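Long-range contacts in sulfate adenylyltransferase, adenylylsulfate kinase (Thiobacillus denitrificans, PDB 3CR8), which catalyses the ATP-dependent phosphorylation of adenosine 5'-phosphosulfate to 3'-phosphoadenylyl sulfate, working as a hexameric APS kinase that lacks ATP sulfurylase activity: residues 60-65 and 119-124; 112-117 and 132-137; 197-202 and 232-237; 383-388 and 524-529; 423-428 and 451-456. All coordinates share one frame; numbering follows the deposited sequence.

Contact 1 (60-65 and 119-124); sequences MTRAQC and DVWKDG
In the PUA-like domain, the indole of W121 bridges strand 119-123 and the first turn of helix 62-71. Its CG sits between the backbone N and the carbonyl carbon (chi1 73°), the crowded position. The packed part of the contact is centred on one face and the edge of this ring. The methylenes of R62 cross it at roughly a right angle: CG lies over one face in a CH-pi contact with the five-membered ring, and R62 CD comes within 3.7 Å of W121 CD1. At the edge, M60 O stands in the ring plane, 3.8 Å from W121 CH2, and C65 SG approaches W121 CZ2 at 4.5 Å.

The other side is looser. The R62 chain bends at chi2 and chi3, so its guanidinium leads off with its plane 81° from the ring; R62 CZ, 5.8 Å from the centroid of the five-membered ring of W121, makes at most a weak cation-pi attraction. Near the helix start, R62 N gives D119 OD2 a weak hydrogen bond of 3.3 Å, and a water donates to D119 OD2 while accepting weakly from A63 N.

An alanine in place of W121 removes the ring that R62 and H128 meet, and would probably loosen the start of helix 62-71 against the strand. The contact appears to be mainly apolar packing against the indole, with weak polar links beside it, and the carboxylate near the first helical N-H groups is likely to stay ionised.

Contact 2 (112-117 and 132-137); sequences LAILTL and EVEGAA
Two backbone N-H groups grip L112 O, the best-held polar atom here: A136 N at 2.7 Å and A137 N at 3.1 Å from it. The N-H groups of consecutive residues thus converge on one oxygen. Both donors stand above the carbonyl plane, by 30° and 28°, rather than on a lone pair. The setting is an antiparallel pair in the mixed sheet of the PUA-like domain. On its other side the same strand forms a classic beta bulge, L112 and A113 both facing L104 of strand 101-105.

The pairing with 132-135 is best formed at I114 and E134. These make a hydrogen-bonded pair, with I114 N to E134 O at 2.8 Å and E134 N to I114 O at 3.0 Å, both donors in the plane of the carbonyl they meet. Farther on, T116 N donates to E132 O from nearly along the C=O axis.

The two faces differ in chemistry. On one, A113, L115 and V133 form an apolar surface: V133 CG1 reaches A113 CB at 3.8 Å, while its other branch, CG2, lies 4.1 Å from L115 CD1. Helix 39-50 covers part of this face, L45 and L48 packing on V133 and M49 on A113.

The opposite face carries I114, T116, E132 and E134. The extended E134 chain runs alongside I114, and its carboxylate forms salt bridges to R101 through OE1 and to K21 through OE2. I114 holds CG1 in the crowded position (chi1 81°), with chi2 turning I114 CD1 toward E134 OE1, 3.3 Å away.

Contact 3 (197-202 and 232-237); sequences HPQVGG and SLLPAP
L234 and H197 set the side-chain pattern where these two loops run side by side. The backbone places L234 CB squarely over the centre of one H197 face, 3.9 Å from the ring centroid, as a CH-pi contact. With CG anti to the backbone N (chi1 -167°), L234 then lays CG beside H197 CD2 and NE2 and sends its chain on to Q199. H197 itself is rotated (chi1 -144°) so that S232 O lies near the ring plane at its edge; H197 ND1 donates to that oxygen in a weak but fairly straight bond of 3.4 Å. An alanine at H197 removes the ring and its N-H, so L234 would probably pack less firmly and the two loops be less well held at this end.

Farther along, L234 CD1 packs beside the Q199 chain, which bends at chi2 and points the same way, with Q199 NE2 3.5 Å from L234 CD1. V200 CG2 meets L233 CD2 obliquely at 3.7 Å. Backbone bonds hold the spacing: V200 N to L234 O at 2.9 Å and G201 N to A236 O at 2.7 Å. A CB on G201 would run into A236 O.

The loops continue the neighbouring parallel strands 193-196 and 229-231 of the ATP-sulfurylase domain. Helix 210-220 packs on P198, V200 and L233, F256 of helix 244-256 meets the H197 ring edge to face, and M47 of helix 39-50 covers L234 and A236.

Contact 4 (383-388 and 524-529); sequences STLARA and LAIDEA
Flat groups stand outside this interface, with no ring face or edge passing between helices 380-394 and 526-540. The E528 carboxylate is turned back on its own segment: A525 N meets E528 OE1 from above the carboxylate plane, 26° out of it, in a long but straight bond of 3.3 Å. The glutamate three residues on thus accepts from the N-H of the N-cap residue, A525; the reciprocal bond of a full capping box is absent, because the methyl of A525 cannot accept one. The R387 guanidinium serves another interface, in a salt bridge to E108 of a second subunit.

What joins the helices is wholly apolar. I526, on the first turn of its helix, keeps CG2 anti to its backbone N and CG1 beside it (chi1 -79°), so the two branches go to different partners. I526 CG2 reaches A388 CB at 3.9 Å, while I526 CD1 lies 4.0 Å from L385 CD2. The same I526 CD1 also touches T384 CB at 4.1 Å. L385 and I526 slide past each other in opposite directions, which carries L385 CD2 on to A529 CB at 3.7 Å. No hydrogen bond crosses; T384 OG1 is bound to A380 O of its own helix.

S383, at the start of the first segment, belongs to the predicted ATP-binding P-loop, and its OG bonds to D405. Helix 380-394 follows central strand 370-376, whose F374 packs on L385 and A386, and helix 526-540 follows strand 517-519, outermost of the sheet within this chain, adding V530 against L385 and A388.

Contact 5 (423-428 and 451-456); sequences HRDVNV and APYRQT
Helix 421-440 faces a loop running through A451, P452 and Y453, the last at the N-cap position, into helix 454-465. The two backbones approach at two points, about one turn apart on the first helix: D425 CA lies 7.0 Å from T456 CA, and V428 CA 6.8 Å from A451 CA. Side chains of D425, V428, A451 and T456 span the separation.

D425 holds CG anti to its backbone N (chi1 -178°), extending the carboxylate toward T456. There T456 OG1 donates to D425 OD1 from above the carboxylate plane; the modelled bond is very short, a length that carries little weight at this resolution. The other oxygen, D425 OD2, forms a salt bridge with R429.

Beside this polar link V428 divides its branches. V428 CG2 packs on A451 CB at 3.8 Å, and V428 CG1, anti to the backbone N, meets T456 CG2. T456 therefore faces the helix with both its hydroxyl and its methyl.

A451 comes within about 7 Å, side chain to side chain, of K382 in the predicted ATP site of the kinase domain. With R429 on one oxygen and a hydroxyl donor on the other, the D425 carboxylate probably remains ionised.

In the fold
Five contacts sample three parts of one chain. Contacts 1 and 2, with centres 18 Å apart, share the mixed sheet of the PUA-like domain, where strands 111-117, 119-123 and 126-135 follow one another and the segments alternate along the sequence. Contact 3 comes next, about 12 Å from contact 2 by nearest atoms, at the ends of two parallel strands in the ATP-sulfurylase domain. Contacts 4 and 5 belong to the APS kinase part, their centres 24 Å apart; 423-428 and 451-456 fall within the long span between 383-388 and 524-529. Contacts 1 and 4 lie 62 Å apart between centres within one chain, although in the hexamer E108 of a second subunit reaches R387, just after the predicted P-loop.

Contact 1 (60-65 and 119-124)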
# COMPACT_ATOMS: atom_id res chain seq x y z
N MET A 60 1.23 27.77 -53.65
CA MET A 60 0.29 28.49 -54.49
C MET A 60 0.70 29.90 -54.82
O MET A 60 1.52 30.52 -54.13
CB MET A 60 -1.08 28.54 -53.84
CG MET A 60 -1.84 27.26 -53.95
SD MET A 60 -3.35 27.31 -52.95
CE MET A 60 -3.89 25.61 -53.18
N THR A 61 0.07 30.39 -55.86
CA THR A 61 0.46 31.63 -56.50
C THR A 61 -0.63 32.60 -56.23
O THR A 61 -1.76 32.19 -56.08
CB THR A 61 0.54 31.41 -58.00
OG1 THR A 61 1.80 31.90 -58.49
CG2 THR A 61 -0.63 32.09 -58.70
N ARG A 62 -0.31 33.89 -56.17
CA ARG A 62 -1.26 34.89 -55.67
C ARG A 62 -2.65 34.73 -56.28
O ARG A 62 -3.67 34.95 -55.64
CB ARG A 62 -0.74 36.32 -55.86
CG ARG A 62 -0.99 37.20 -54.65
CD ARG A 62 -1.40 38.60 -55.05
NE ARG A 62 -2.78 38.65 -55.53
CZ ARG A 62 -3.84 38.86 -54.75
NH1 ARG A 62 -3.69 39.05 -53.45
NH2 ARG A 62 -5.06 38.89 -55.29
N ALA A 63 -2.69 34.32 -57.53
CA ALA A 63 -3.93 34.09 -58.25
C ALA A 63 -4.64 32.85 -57.71
O ALA A 63 -5.83 32.90 -57.39
CB ALA A 63 -3.65 33.91 -59.73
N GLN A 64 -3.90 31.75 -57.62
CA GLN A 64 -4.39 30.50 -57.04
C GLN A 64 -4.84 30.69 -55.59
O GLN A 64 -5.86 30.16 -55.18
CB GLN A 64 -3.30 29.43 -57.09
CG GLN A 64 -2.35 29.59 -58.28
CD GLN A 64 -1.54 28.37 -58.58
OE1 GLN A 64 -0.35 28.29 -58.25
NE2 GLN A 64 -2.17 27.40 -59.20
N CYS A 65 -4.07 31.46 -54.83
CA CYS A 65 -4.45 31.80 -53.47
C CYS A 65 -5.76 32.55 -53.45
O CYS A 65 -6.65 32.21 -52.68
CB CYS A 65 -3.39 32.66 -52.81
SG CYS A 65 -1.97 31.70 -52.42
N ASP A 119 5.67 33.21 -58.50
CA ASP A 119 5.14 34.52 -58.15
C ASP A 119 5.80 34.98 -56.87
O ASP A 119 6.16 34.16 -56.03
CB ASP A 119 3.63 34.41 -57.96
CG ASP A 119 2.93 35.75 -57.96
OD1 ASP A 119 3.61 36.81 -57.84
OD2 ASP A 119 1.68 35.74 -58.07
N VAL A 120 5.98 36.29 -56.71
CA VAL A 120 6.56 36.85 -55.49
C VAL A 120 5.89 38.17 -55.18
O VAL A 120 5.86 39.07 -56.03
CB VAL A 120 8.05 37.14 -55.64
CG1 VAL A 120 8.56 37.82 -54.38
CG2 VAL A 120 8.83 35.87 -55.98
N TRP A 121 5.30 38.26 -54.01
CA TRP A 121 4.55 39.43 -53.64
C TRP A 121 4.58 39.64 -52.16
O TRP A 121 5.05 38.81 -51.43
CB TRP A 121 3.13 39.30 -54.13
CG TRP A 121 2.26 38.34 -53.41
CD1 TRP A 121 1.31 38.64 -52.50
CD2 TRP A 121 2.20 36.93 -53.59
NE1 TRP A 121 0.68 37.52 -52.10
CE2 TRP A 121 1.22 36.45 -52.75
CE3 TRP A 121 2.90 36.04 -54.37
CZ2 TRP A 121 0.92 35.12 -52.67
CZ3 TRP A 121 2.60 34.74 -54.29
CH2 TRP A 121 1.62 34.29 -53.46
N LYS A 122 4.07 40.78 -51.71
CA LYS A 122 4.15 41.13 -50.31
C LYS A 122 2.80 41.49 -49.76
O LYS A 122 1.94 41.96 -50.47
CB LYS A 122 5.11 42.28 -50.09
CG LYS A 122 5.62 42.41 -48.68
CD LYS A 122 6.77 43.37 -48.64
CE LYS A 122 7.19 43.71 -47.24
NZ LYS A 122 8.49 44.40 -47.26
N ASP A 123 2.65 41.25 -48.47
CA ASP A 123 1.45 41.54 -47.76
C ASP A 123 1.94 41.97 -46.43
O ASP A 123 2.74 41.31 -45.81
CB ASP A 123 0.66 40.27 -47.58
CG ASP A 123 -0.78 40.45 -47.88
OD1 ASP A 123 -1.24 39.93 -48.91
OD2 ASP A 123 -1.47 41.10 -47.08
N GLY A 124 1.49 43.11 -45.98
CA GLY A 124 1.96 43.58 -44.70
C GLY A 124 3.40 43.19 -44.51
O GLY A 124 4.20 43.32 -45.41
O HOH W 1 -0.37 35.29 -59.88

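Contact 2 (112-117 and 132-137)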
# COMPACT_ATOMS: atom_id res chain seq x y z
N LEU A 112 17.01 22.10 -47.81
CA LEU A 112 15.80 21.26 -47.88
C LEU A 112 15.26 21.03 -49.29
O LEU A 112 14.88 19.92 -49.66
CB LEU A 112 14.68 21.88 -47.04
CG LEU A 112 14.97 22.17 -45.58
CD1 LEU A 112 13.92 23.09 -44.98
CD2 LEU A 112 15.05 20.89 -44.83
N ALA A 113 15.21 22.09 -50.07
CA ALA A 113 14.60 21.99 -51.38
C ALA A 113 14.92 23.23 -52.18
O ALA A 113 15.27 24.26 -51.59
CB ALA A 113 13.08 21.84 -51.23
N ILE A 114 14.82 23.15 -53.50
CA ILE A 114 14.82 24.38 -54.29
C ILE A 114 13.40 24.72 -54.79
O ILE A 114 12.68 23.87 -55.36
CB ILE A 114 15.95 24.45 -55.40
CG1 ILE A 114 15.57 23.68 -56.65
CG2 ILE A 114 17.30 23.94 -54.89
CD1 ILE A 114 14.52 24.38 -57.51
N LEU A 115 13.01 25.96 -54.53
CA LEU A 115 11.77 26.52 -55.03
C LEU A 115 12.02 27.20 -56.37
O LEU A 115 12.93 28.03 -56.51
CB LEU A 115 11.23 27.54 -54.03
CG LEU A 115 10.03 28.38 -54.47
CD1 LEU A 115 8.90 27.48 -54.88
CD2 LEU A 115 9.59 29.33 -53.38
N THR A 116 11.23 26.84 -57.37
CA THR A 116 11.31 27.49 -58.66
C THR A 116 10.22 28.58 -58.68
O THR A 116 9.03 28.26 -58.80
CB THR A 116 11.14 26.43 -59.80
OG1 THR A 116 11.88 25.24 -59.48
CG2 THR A 116 11.61 26.96 -61.14
N LEU A 117 10.60 29.85 -58.56
CA LEU A 117 9.64 30.93 -58.37
C LEU A 117 8.56 31.12 -59.47
O LEU A 117 8.89 31.41 -60.62
CB LEU A 117 10.38 32.25 -58.13
CG LEU A 117 11.11 32.30 -56.79
CD1 LEU A 117 11.71 33.67 -56.47
CD2 LEU A 117 10.15 31.89 -55.71
N GLU A 132 6.75 25.54 -58.10
CA GLU A 132 7.02 24.12 -57.91
C GLU A 132 8.19 23.91 -56.97
O GLU A 132 9.09 24.74 -56.88
CB GLU A 132 7.30 23.48 -59.24
CG GLU A 132 6.12 23.54 -60.18
CD GLU A 132 4.93 22.83 -59.63
OE1 GLU A 132 5.09 21.71 -59.12
OE2 GLU A 132 3.83 23.39 -59.70
N VAL A 133 8.17 22.80 -56.26
CA VAL A 133 9.20 22.54 -55.27
C VAL A 133 9.92 21.25 -55.61
O VAL A 133 9.28 20.29 -56.02
CB VAL A 133 8.60 22.45 -53.84
CG1 VAL A 133 9.66 22.02 -52.84
CG2 VAL A 133 8.01 23.78 -53.45
N GLU A 134 11.25 21.23 -55.48
CA GLU A 134 12.02 20.00 -55.63
C GLU A 134 12.81 19.80 -54.36
O GLU A 134 13.67 20.62 -54.02
CB GLU A 134 13.00 20.05 -56.82
CG GLU A 134 12.35 20.01 -58.20
CD GLU A 134 13.28 20.53 -59.31
OE1 GLU A 134 13.92 21.59 -59.13
OE2 GLU A 134 13.35 19.90 -60.38
N GLY A 135 12.51 18.71 -53.66
CA GLY A 135 13.12 18.44 -52.37
C GLY A 135 14.34 17.54 -52.33
O GLY A 135 14.43 16.53 -53.03
N ALA A 136 15.29 17.92 -51.47
CA ALA A 136 16.50 17.14 -51.23
C ALA A 136 16.41 16.39 -49.91
O ALA A 136 16.61 15.18 -49.85
CB ALA A 136 17.71 18.05 -51.23
N ALA A 137 16.11 17.14 -48.85
CA ALA A 137 16.03 16.63 -47.49
C ALA A 137 14.80 17.17 -46.77
O ALA A 137 14.29 18.22 -47.12
CB ALA A 137 17.26 17.03 -46.73

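Contact 3 (197-202 and 232-237)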
# COMPACT_ATOMS: atom_id res chain seq x y z
N HIS A 197 -3.11 11.25 -33.40
CA HIS A 197 -2.28 11.99 -34.35
C HIS A 197 -2.06 13.40 -33.85
O HIS A 197 -2.55 14.34 -34.45
CB HIS A 197 -3.03 12.02 -35.70
CG HIS A 197 -2.15 11.92 -36.91
ND1 HIS A 197 -0.86 11.44 -36.87
CD2 HIS A 197 -2.40 12.21 -38.21
CE1 HIS A 197 -0.34 11.46 -38.08
NE2 HIS A 197 -1.26 11.92 -38.91
N PRO A 198 -1.33 13.57 -32.74
CA PRO A 198 -1.18 14.91 -32.13
C PRO A 198 -0.37 15.90 -32.98
O PRO A 198 0.73 15.55 -33.44
CB PRO A 198 -0.42 14.63 -30.83
CG PRO A 198 -0.41 13.17 -30.65
CD PRO A 198 -0.55 12.56 -32.01
N GLN A 199 -0.88 17.12 -33.17
CA GLN A 199 -0.12 18.14 -33.88
C GLN A 199 1.19 18.48 -33.16
O GLN A 199 1.21 18.75 -31.96
CB GLN A 199 -0.98 19.36 -34.15
CG GLN A 199 -1.61 19.33 -35.51
CD GLN A 199 -3.07 19.71 -35.50
OE1 GLN A 199 -3.60 20.20 -34.50
NE2 GLN A 199 -3.75 19.47 -36.63
N VAL A 200 2.30 18.46 -33.89
CA VAL A 200 3.57 18.49 -33.20
C VAL A 200 4.61 19.55 -33.63
O VAL A 200 5.75 19.57 -33.16
CB VAL A 200 4.27 17.13 -33.34
CG1 VAL A 200 5.75 17.29 -33.62
CG2 VAL A 200 4.02 16.29 -32.11
N GLY A 201 4.20 20.47 -34.49
CA GLY A 201 5.10 21.47 -35.02
C GLY A 201 5.59 22.57 -34.12
O GLY A 201 4.81 23.34 -33.58
N GLY A 202 6.90 22.68 -33.97
CA GLY A 202 7.49 23.71 -33.15
C GLY A 202 8.97 23.73 -33.42
O GLY A 202 9.39 23.09 -34.33
N SER A 232 1.05 8.41 -33.70
CA SER A 232 1.97 8.90 -34.70
C SER A 232 1.98 10.41 -34.60
O SER A 232 1.04 10.97 -34.08
CB SER A 232 1.55 8.45 -36.09
OG SER A 232 2.66 8.39 -36.93
N LEU A 233 3.03 11.06 -35.07
CA LEU A 233 3.07 12.52 -34.99
C LEU A 233 2.73 13.17 -36.31
O LEU A 233 3.04 12.65 -37.38
CB LEU A 233 4.44 13.01 -34.49
CG LEU A 233 4.83 12.27 -33.21
CD1 LEU A 233 6.25 12.60 -32.81
CD2 LEU A 233 3.85 12.59 -32.10
N LEU A 234 2.06 14.31 -36.21
CA LEU A 234 1.61 15.09 -37.34
C LEU A 234 2.34 16.43 -37.34
O LEU A 234 1.98 17.34 -36.58
CB LEU A 234 0.11 15.35 -37.19
CG LEU A 234 -0.73 15.89 -38.35
CD1 LEU A 234 -1.56 16.98 -37.80
CD2 LEU A 234 0.12 16.44 -39.45
N PRO A 235 3.35 16.57 -38.19
CA PRO A 235 4.28 17.70 -38.15
C PRO A 235 3.63 18.93 -38.75
O PRO A 235 3.57 19.03 -39.96
CB PRO A 235 5.42 17.26 -39.07
CG PRO A 235 5.05 15.87 -39.59
CD PRO A 235 3.58 15.74 -39.38
N ALA A 236 3.16 19.84 -37.91
CA ALA A 236 2.43 21.01 -38.36
C ALA A 236 2.08 21.83 -37.14
O ALA A 236 2.13 21.33 -36.02
CB ALA A 236 1.26 20.59 -39.18
N PRO A 237 1.70 23.09 -37.34
CA PRO A 237 1.26 23.74 -36.10
C PRO A 237 -0.23 23.39 -36.12
O PRO A 237 -0.76 23.11 -37.20
CB PRO A 237 1.44 25.25 -36.37
CG PRO A 237 2.02 25.36 -37.82
CD PRO A 237 1.87 24.01 -38.46

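Contact 4 (383-388 and 524-529)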
# COMPACT_ATOMS: atom_id res chain seq x y z
N SER A 383 19.98 45.37 -1.08
CA SER A 383 20.95 44.28 -0.95
C SER A 383 20.89 43.56 0.39
O SER A 383 20.98 42.33 0.44
CB SER A 383 22.38 44.76 -1.21
OG SER A 383 22.72 44.64 -2.58
N THR A 384 20.73 44.31 1.47
CA THR A 384 20.64 43.72 2.80
C THR A 384 19.41 42.82 2.95
O THR A 384 19.49 41.71 3.49
CB THR A 384 20.59 44.81 3.89
OG1 THR A 384 21.17 46.02 3.40
CG2 THR A 384 21.36 44.37 5.13
N LEU A 385 18.27 43.32 2.49
CA LEU A 385 17.05 42.53 2.48
C LEU A 385 17.26 41.26 1.67
O LEU A 385 16.96 40.17 2.13
CB LEU A 385 15.91 43.33 1.87
CG LEU A 385 15.10 44.06 2.93
CD1 LEU A 385 13.97 44.87 2.30
CD2 LEU A 385 14.57 43.01 3.90
N ALA A 386 17.79 41.42 0.46
CA ALA A 386 17.95 40.31 -0.43
C ALA A 386 18.75 39.21 0.26
O ALA A 386 18.32 38.06 0.28
CB ALA A 386 18.59 40.76 -1.72
N ARG A 387 19.89 39.54 0.85
CA ARG A 387 20.69 38.52 1.53
C ARG A 387 19.98 37.81 2.67
O ARG A 387 20.09 36.61 2.84
CB ARG A 387 21.99 39.10 2.08
CG ARG A 387 23.20 38.73 1.30
CD ARG A 387 24.41 39.28 1.96
NE ARG A 387 24.97 38.37 2.96
CZ ARG A 387 25.90 37.46 2.68
NH1 ARG A 387 26.34 37.34 1.43
NH2 ARG A 387 26.37 36.69 3.65
N ALA A 388 19.29 38.57 3.49
CA ALA A 388 18.52 37.96 4.56
C ALA A 388 17.46 37.02 4.00
O ALA A 388 17.30 35.90 4.48
CB ALA A 388 17.89 39.04 5.45
N LEU A 524 11.46 50.09 10.11
CA LEU A 524 11.42 48.64 10.01
C LEU A 524 12.78 48.02 10.25
O LEU A 524 13.78 48.47 9.70
CB LEU A 524 10.90 48.21 8.64
CG LEU A 524 9.40 48.00 8.54
CD1 LEU A 524 9.10 47.11 7.35
CD2 LEU A 524 8.89 47.38 9.81
N ALA A 525 12.82 46.98 11.09
CA ALA A 525 14.02 46.18 11.24
C ALA A 525 14.11 45.17 10.09
O ALA A 525 13.07 44.79 9.49
CB ALA A 525 14.02 45.48 12.58
N ILE A 526 15.32 44.72 9.77
CA ILE A 526 15.47 43.69 8.75
C ILE A 526 14.48 42.54 9.01
O ILE A 526 13.68 42.18 8.15
CB ILE A 526 16.91 43.16 8.69
CG1 ILE A 526 17.77 44.13 7.91
CG2 ILE A 526 16.97 41.82 7.96
CD1 ILE A 526 17.45 44.15 6.47
N ASP A 527 14.54 41.98 10.21
CA ASP A 527 13.65 40.89 10.57
C ASP A 527 12.20 41.14 10.21
O ASP A 527 11.53 40.27 9.63
CB ASP A 527 13.76 40.60 12.05
CG ASP A 527 15.07 39.93 12.42
OD1 ASP A 527 15.89 39.67 11.50
OD2 ASP A 527 15.27 39.67 13.63
N GLU A 528 11.70 42.32 10.54
CA GLU A 528 10.30 42.62 10.28
C GLU A 528 9.99 42.69 8.79
O GLU A 528 8.94 42.23 8.33
CB GLU A 528 9.89 43.91 10.98
CG GLU A 528 9.94 43.79 12.50
CD GLU A 528 9.65 45.10 13.20
OE1 GLU A 528 10.08 46.16 12.68
OE2 GLU A 528 9.00 45.05 14.27
N ALA A 529 10.92 43.26 8.04
CA ALA A 529 10.77 43.38 6.61
C ALA A 529 10.80 42.00 5.97
O ALA A 529 9.90 41.65 5.19
CB ALA A 529 11.87 44.30 6.03

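Contact 5 (423-428 and 451-456)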
# COMPACT_ATOMS: atom_id res chain seq x y z
N HIS A 423 24.22 50.39 -21.03
CA HIS A 423 25.08 49.41 -20.37
C HIS A 423 24.58 49.01 -18.99
O HIS A 423 24.95 47.96 -18.46
CB HIS A 423 26.55 49.85 -20.31
CG HIS A 423 27.38 49.31 -21.44
ND1 HIS A 423 28.72 49.00 -21.29
CD2 HIS A 423 27.07 49.02 -22.72
CE1 HIS A 423 29.19 48.56 -22.44
NE2 HIS A 423 28.21 48.55 -23.32
N ARG A 424 23.74 49.83 -18.40
CA ARG A 424 23.05 49.41 -17.18
C ARG A 424 21.76 48.70 -17.53
O ARG A 424 21.26 47.90 -16.75
CB ARG A 424 22.80 50.59 -16.24
CG ARG A 424 23.84 50.64 -15.13
CD ARG A 424 24.30 49.22 -14.85
NE ARG A 424 25.04 49.08 -13.60
CZ ARG A 424 26.26 48.54 -13.52
NH1 ARG A 424 26.88 48.11 -14.61
NH2 ARG A 424 26.85 48.44 -12.34
N ASP A 425 21.25 48.99 -18.71
CA ASP A 425 19.98 48.44 -19.16
C ASP A 425 20.23 47.14 -19.92
O ASP A 425 19.30 46.52 -20.44
CB ASP A 425 19.29 49.46 -20.04
CG ASP A 425 17.94 49.00 -20.50
OD1 ASP A 425 16.94 49.52 -19.95
OD2 ASP A 425 17.88 48.13 -21.41
N VAL A 426 21.50 46.75 -19.99
CA VAL A 426 21.84 45.44 -20.55
C VAL A 426 22.19 44.55 -19.38
O VAL A 426 21.85 43.37 -19.36
CB VAL A 426 23.00 45.50 -21.57
CG1 VAL A 426 24.35 45.21 -20.88
CG2 VAL A 426 22.74 44.53 -22.74
N ASN A 427 22.87 45.13 -18.40
CA ASN A 427 23.12 44.47 -17.14
C ASN A 427 21.85 43.91 -16.51
O ASN A 427 21.83 42.79 -16.01
CB ASN A 427 23.73 45.44 -16.16
CG ASN A 427 23.89 44.85 -14.79
OD1 ASN A 427 24.67 43.93 -14.59
ND2 ASN A 427 23.16 45.38 -13.83
N VAL A 428 20.78 44.70 -16.53
CA VAL A 428 19.52 44.27 -15.94
C VAL A 428 18.94 43.06 -16.68
O VAL A 428 18.70 42.03 -16.06
CB VAL A 428 18.47 45.41 -15.86
CG1 VAL A 428 17.12 44.88 -15.44
CG2 VAL A 428 18.93 46.46 -14.88
N ALA A 451 17.76 49.43 -11.35
CA ALA A 451 16.86 49.50 -12.50
C ALA A 451 15.80 50.56 -12.29
O ALA A 451 14.93 50.42 -11.43
CB ALA A 451 16.22 48.15 -12.79
N PRO A 452 15.86 51.63 -13.08
CA PRO A 452 15.03 52.81 -12.86
C PRO A 452 13.91 52.93 -13.90
O PRO A 452 13.09 53.83 -13.77
CB PRO A 452 16.03 53.96 -13.04
CG PRO A 452 17.36 53.30 -13.50
CD PRO A 452 16.98 51.93 -13.97
N TYR A 453 13.87 52.05 -14.89
CA TYR A 453 12.95 52.21 -16.01
C TYR A 453 11.82 51.21 -15.79
O TYR A 453 12.06 50.02 -15.66
CB TYR A 453 13.72 52.10 -17.33
CG TYR A 453 14.76 53.18 -17.55
CD1 TYR A 453 15.31 53.86 -16.47
CD2 TYR A 453 15.21 53.50 -18.84
CE1 TYR A 453 16.26 54.84 -16.66
CE2 TYR A 453 16.16 54.48 -19.04
CZ TYR A 453 16.69 55.15 -17.94
OH TYR A 453 17.64 56.12 -18.12
N ARG A 454 10.60 51.67 -15.79
CA ARG A 454 9.62 50.68 -15.85
C ARG A 454 10.04 49.86 -17.07
O ARG A 454 10.13 48.66 -16.93
CB ARG A 454 8.28 51.38 -16.07
N GLN A 455 10.27 50.40 -18.28
CA GLN A 455 9.99 49.36 -19.26
C GLN A 455 10.87 48.13 -19.01
O GLN A 455 10.41 46.98 -19.13
CB GLN A 455 10.21 49.93 -20.66
CG GLN A 455 9.83 49.01 -21.78
CD GLN A 455 8.41 48.48 -21.66
OE1 GLN A 455 8.07 47.43 -22.23
NE2 GLN A 455 7.56 49.20 -20.92
N THR A 456 12.15 48.37 -18.68
CA THR A 456 13.14 47.28 -18.58
C THR A 456 12.75 46.27 -17.52
O THR A 456 12.85 45.06 -17.72
CB THR A 456 14.60 47.75 -18.40
OG1 THR A 456 15.15 48.04 -19.69
CG2 THR A 456 15.45 46.65 -17.79